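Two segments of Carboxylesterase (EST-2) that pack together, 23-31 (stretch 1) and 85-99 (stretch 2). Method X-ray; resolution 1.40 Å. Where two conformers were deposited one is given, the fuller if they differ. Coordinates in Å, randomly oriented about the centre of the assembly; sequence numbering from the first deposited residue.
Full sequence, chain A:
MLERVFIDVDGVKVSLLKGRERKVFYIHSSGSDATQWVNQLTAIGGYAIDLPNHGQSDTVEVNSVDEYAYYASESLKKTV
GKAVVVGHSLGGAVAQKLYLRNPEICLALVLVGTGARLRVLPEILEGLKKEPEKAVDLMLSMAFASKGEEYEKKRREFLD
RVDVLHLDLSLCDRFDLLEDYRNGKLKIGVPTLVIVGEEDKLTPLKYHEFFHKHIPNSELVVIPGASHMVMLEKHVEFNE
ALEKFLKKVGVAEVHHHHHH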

# COMPACT_ATOMS: atom_id res chain seq x y z
N LYS A 23 -7.46 -3.28 14.72
CA LYS A 23 -6.49 -2.19 14.65
C LYS A 23 -5.50 -2.42 13.51
O LYS A 23 -4.31 -2.63 13.72
N VAL A 24 -6.05 -2.36 12.29
CA VAL A 24 -5.33 -2.57 11.04
C VAL A 24 -5.79 -1.48 10.08
O VAL A 24 -7.00 -1.24 9.97
N PHE A 25 -4.83 -0.82 9.44
CA PHE A 25 -5.08 0.31 8.57
C PHE A 25 -4.33 0.12 7.25
O PHE A 25 -3.09 0.04 7.25
N TYR A 26 -5.08 0.03 6.13
CA TYR A 26 -4.50 -0.32 4.85
C TYR A 26 -4.41 0.89 3.94
O TYR A 26 -5.37 1.65 3.84
N ILE A 27 -3.30 0.98 3.20
CA ILE A 27 -3.04 2.09 2.28
C ILE A 27 -2.69 1.51 0.89
O ILE A 27 -1.67 0.82 0.72
N HIS A 28 -3.56 1.82 -0.06
CA HIS A 28 -3.48 1.34 -1.45
C HIS A 28 -2.37 1.96 -2.27
O HIS A 28 -1.70 2.91 -1.86
N SER A 29 -2.20 1.43 -3.49
CA SER A 29 -1.18 1.83 -4.43
C SER A 29 -1.66 2.84 -5.47
O SER A 29 -2.81 3.29 -5.47
N SER A 30 -0.76 3.19 -6.39
CA SER A 30 -1.06 4.17 -7.43
C SER A 30 -2.21 3.75 -8.33
O SER A 30 -2.31 2.59 -8.75
N GLY A 31 -3.06 4.72 -8.66
CA GLY A 31 -4.21 4.47 -9.52
C GLY A 31 -5.26 3.53 -8.96
O GLY A 31 -6.13 3.05 -9.70
N VAL A 85 -0.05 -0.78 10.30
CA VAL A 85 -0.21 -0.06 9.05
C VAL A 85 0.30 -0.91 7.91
O VAL A 85 1.47 -1.33 7.93
N VAL A 86 -0.57 -1.20 6.96
CA VAL A 86 -0.30 -2.11 5.82
C VAL A 86 -0.30 -1.24 4.56
O VAL A 86 -1.32 -0.66 4.22
N GLY A 87 0.83 -1.14 3.88
CA GLY A 87 0.96 -0.33 2.68
C GLY A 87 1.47 -1.08 1.48
O GLY A 87 2.47 -1.78 1.61
N HIS A 88 0.82 -0.89 0.35
CA HIS A 88 1.20 -1.50 -0.91
C HIS A 88 1.79 -0.46 -1.85
O HIS A 88 1.13 0.51 -2.19
N SER A 89 3.03 -0.69 -2.30
CA SER A 89 3.70 0.12 -3.34
C SER A 89 3.76 1.61 -2.97
O SER A 89 4.38 1.91 -1.96
N LEU A 90 3.14 2.54 -3.71
CA LEU A 90 2.97 3.91 -3.21
C LEU A 90 2.50 3.92 -1.76
O LEU A 90 2.98 4.72 -0.93
N GLY A 91 1.51 3.08 -1.43
CA GLY A 91 0.98 3.05 -0.06
C GLY A 91 2.02 2.63 0.97
O GLY A 91 1.92 2.97 2.15
N GLY A 92 3.00 1.81 0.54
CA GLY A 92 4.12 1.45 1.40
C GLY A 92 5.07 2.61 1.62
O GLY A 92 5.67 2.71 2.69
N ALA A 93 5.22 3.47 0.63
CA ALA A 93 5.99 4.73 0.79
C ALA A 93 5.27 5.64 1.77
O ALA A 93 5.87 6.23 2.68
N VAL A 94 3.96 5.76 1.60
CA VAL A 94 3.12 6.53 2.52
C VAL A 94 3.24 5.96 3.92
O VAL A 94 3.42 6.72 4.88
N ALA A 95 3.20 4.63 4.08
CA ALA A 95 3.37 4.01 5.38
C ALA A 95 4.70 4.34 6.03
O ALA A 95 4.74 4.58 7.24
N GLN A 96 5.79 4.32 5.27
CA GLN A 96 7.09 4.64 5.81
C GLN A 96 7.12 6.09 6.29
O GLN A 96 7.59 6.34 7.42
N LYS A 97 6.61 7.03 5.49
CA LYS A 97 6.57 8.43 5.90
C LYS A 97 5.64 8.64 7.09
O LYS A 97 5.94 9.46 7.99
N LEU A 98 4.54 7.91 7.15
CA LEU A 98 3.64 7.96 8.28
C LEU A 98 4.36 7.53 9.57
O LEU A 98 4.22 8.19 10.61
N TYR A 99 5.10 6.43 9.51
CA TYR A 99 5.85 5.96 10.66
C TYR A 99 6.88 7.00 11.09
O TYR A 99 7.03 7.25 12.28

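Strand 24-27 runs parallel to strand 85-88, and the helix beginning at Leu90 returns across one face of this pair. Val24, a t rotamer, brings CG1 to 3.8 Å from CG2 of Val86. Phe25 (chi1 t) projects to the same face as Val85 and Ile27; its side chain comes no closer than 4.7 Å to stretch 2, while its backbone O accepts a hydrogen bond from Val86 N at 2.8 Å.

Tyr26 (chi1 m) lies on the other face with Val86, its bridge partner. Its CD2 approaches Val86 CB at 3.8 Å, so Val86, itself t, packs against both Val24 and Tyr26. The Tyr26 hydroxyl is hydrogen-bonded elsewhere in the structure.

Ile27 has the largest area covered by the other stretch, 119 Å². With chi1 m and chi2 t, its CD1 reaches between strand and helix, 3.9 Å from Val85 CG1, 3.9 Å from Val94 CG1 and 4.4 Å from Leu98 CD1. Val85 and Val94 are both t, and Leu98 is t at both chi angles. Gly87, paired with Ile27, has no side chain where a CB would clash with the O of Gly91, and a CB on Gly91 would clash with the carbonyl oxygens of Ile27 and His28.

The CA-to-CB bond of His28 (chi1 p) points away, and its ND1 donates to Ser29 O at 2.9 Å within its own stretch. The CA-to-CB bond of Ser29, also p, points sideways; its OG lies 3.2 Å from ND1 of His88 (chi1 t), and its CB is 3.8 Å from Ser89 CB. Finally, Ser30 (chi1 m) places OG 3.7 Å from CB of Leu90, whose chi1 is t and chi2 p and whose CA-to-CB bond points toward stretch 1 at the start of the helix.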

# COMPACT_ATOMS: atom_id res chain seq x y z
CB LYS A 23 -5.77 -2.02 15.99
CG LYS A 23 -6.72 -1.83 17.18
CD LYS A 23 -7.51 -0.55 17.06
CE LYS A 23 -8.32 -0.27 18.30
NZ LYS A 23 -9.01 1.04 18.23
CB VAL A 24 -5.57 -3.97 10.43
CG1 VAL A 24 -4.67 -4.19 9.21
CG2 VAL A 24 -5.29 -5.06 11.44
CB PHE A 25 -4.64 1.61 9.27
CG PHE A 25 -5.11 2.86 8.57
CD1 PHE A 25 -6.35 3.42 8.86
CD2 PHE A 25 -4.32 3.48 7.63
CE1 PHE A 25 -6.76 4.57 8.21
CE2 PHE A 25 -4.75 4.64 7.00
CZ PHE A 25 -5.97 5.16 7.31
CB TYR A 26 -5.35 -1.37 4.12
CG TYR A 26 -5.71 -2.61 4.89
CD1 TYR A 26 -6.81 -2.65 5.70
CD2 TYR A 26 -4.98 -3.79 4.76
CE1 TYR A 26 -7.20 -3.79 6.37
CE2 TYR A 26 -5.33 -4.93 5.47
CZ TYR A 26 -6.43 -4.93 6.27
OH TYR A 26 -6.80 -6.08 6.96
CB ILE A 27 -1.88 3.00 2.75
CG1 ILE A 27 -2.06 3.36 4.23
CG2 ILE A 27 -1.87 4.25 1.88
CD1 ILE A 27 -0.95 4.20 4.80
CB HIS A 28 -4.82 1.57 -2.16
CG HIS A 28 -5.18 3.00 -2.32
ND1 HIS A 28 -4.63 3.81 -3.29
CD2 HIS A 28 -6.03 3.79 -1.62
CE1 HIS A 28 -5.14 5.03 -3.19
NE2 HIS A 28 -5.97 5.05 -2.15
CB SER A 29 -0.62 0.55 -5.09
OG SER A 29 -1.64 -0.18 -5.68
CB SER A 30 0.15 4.40 -8.33
OG SER A 30 1.25 4.97 -7.65
CB VAL A 85 0.53 1.27 9.07
CG1 VAL A 85 0.38 2.01 7.75
CG2 VAL A 85 0.03 2.15 10.22
CB VAL A 86 -1.38 -3.18 5.71
CG1 VAL A 86 -1.08 -4.13 4.55
CG2 VAL A 86 -1.57 -3.94 7.00
CB HIS A 88 0.02 -2.14 -1.57
CG HIS A 88 0.34 -2.79 -2.87
ND1 HIS A 88 -0.39 -2.57 -4.01
CD2 HIS A 88 1.31 -3.65 -3.20
CE1 HIS A 88 0.13 -3.27 -5.01
NE2 HIS A 88 1.15 -3.96 -4.54
CB SER A 89 3.10 -0.20 -4.71
OG SER A 89 4.06 0.08 -5.74
CB LEU A 90 1.95 4.68 -4.04
CG LEU A 90 1.41 6.02 -3.49
CD1 LEU A 90 2.52 7.04 -3.46
CD2 LEU A 90 0.22 6.51 -4.31
CB ALA A 93 6.22 5.41 -0.54
CB VAL A 94 1.65 6.57 2.04
CG1 VAL A 94 0.75 7.21 3.09
CG2 VAL A 94 1.55 7.31 0.72
CB ALA A 95 3.20 2.49 5.27
CB GLN A 96 8.18 4.41 4.77
CG GLN A 96 8.40 2.95 4.45
CD GLN A 96 9.28 2.78 3.24
OE1 GLN A 96 10.50 2.95 3.33
NE2 GLN A 96 8.69 2.50 2.09
CB LYS A 97 6.23 9.36 4.75
CG LYS A 97 7.27 9.40 3.65
CD LYS A 97 8.58 10.06 4.04
CE LYS A 97 9.27 10.68 2.84
NZ LYS A 97 10.22 11.74 3.29
CB LEU A 98 2.40 7.10 8.01
CG LEU A 98 1.30 7.03 9.05
CD1 LEU A 98 -0.03 6.61 8.42
CD2 LEU A 98 1.64 6.09 10.19
CB TYR A 99 6.52 4.60 10.38
CG TYR A 99 7.41 4.19 11.53
CD1 TYR A 99 6.87 3.73 12.71
CD2 TYR A 99 8.77 4.35 11.45
CE1 TYR A 99 7.68 3.41 13.80
CE2 TYR A 99 9.59 4.03 12.52
CZ TYR A 99 9.03 3.54 13.67
OH TYR A 99 9.88 3.21 14.72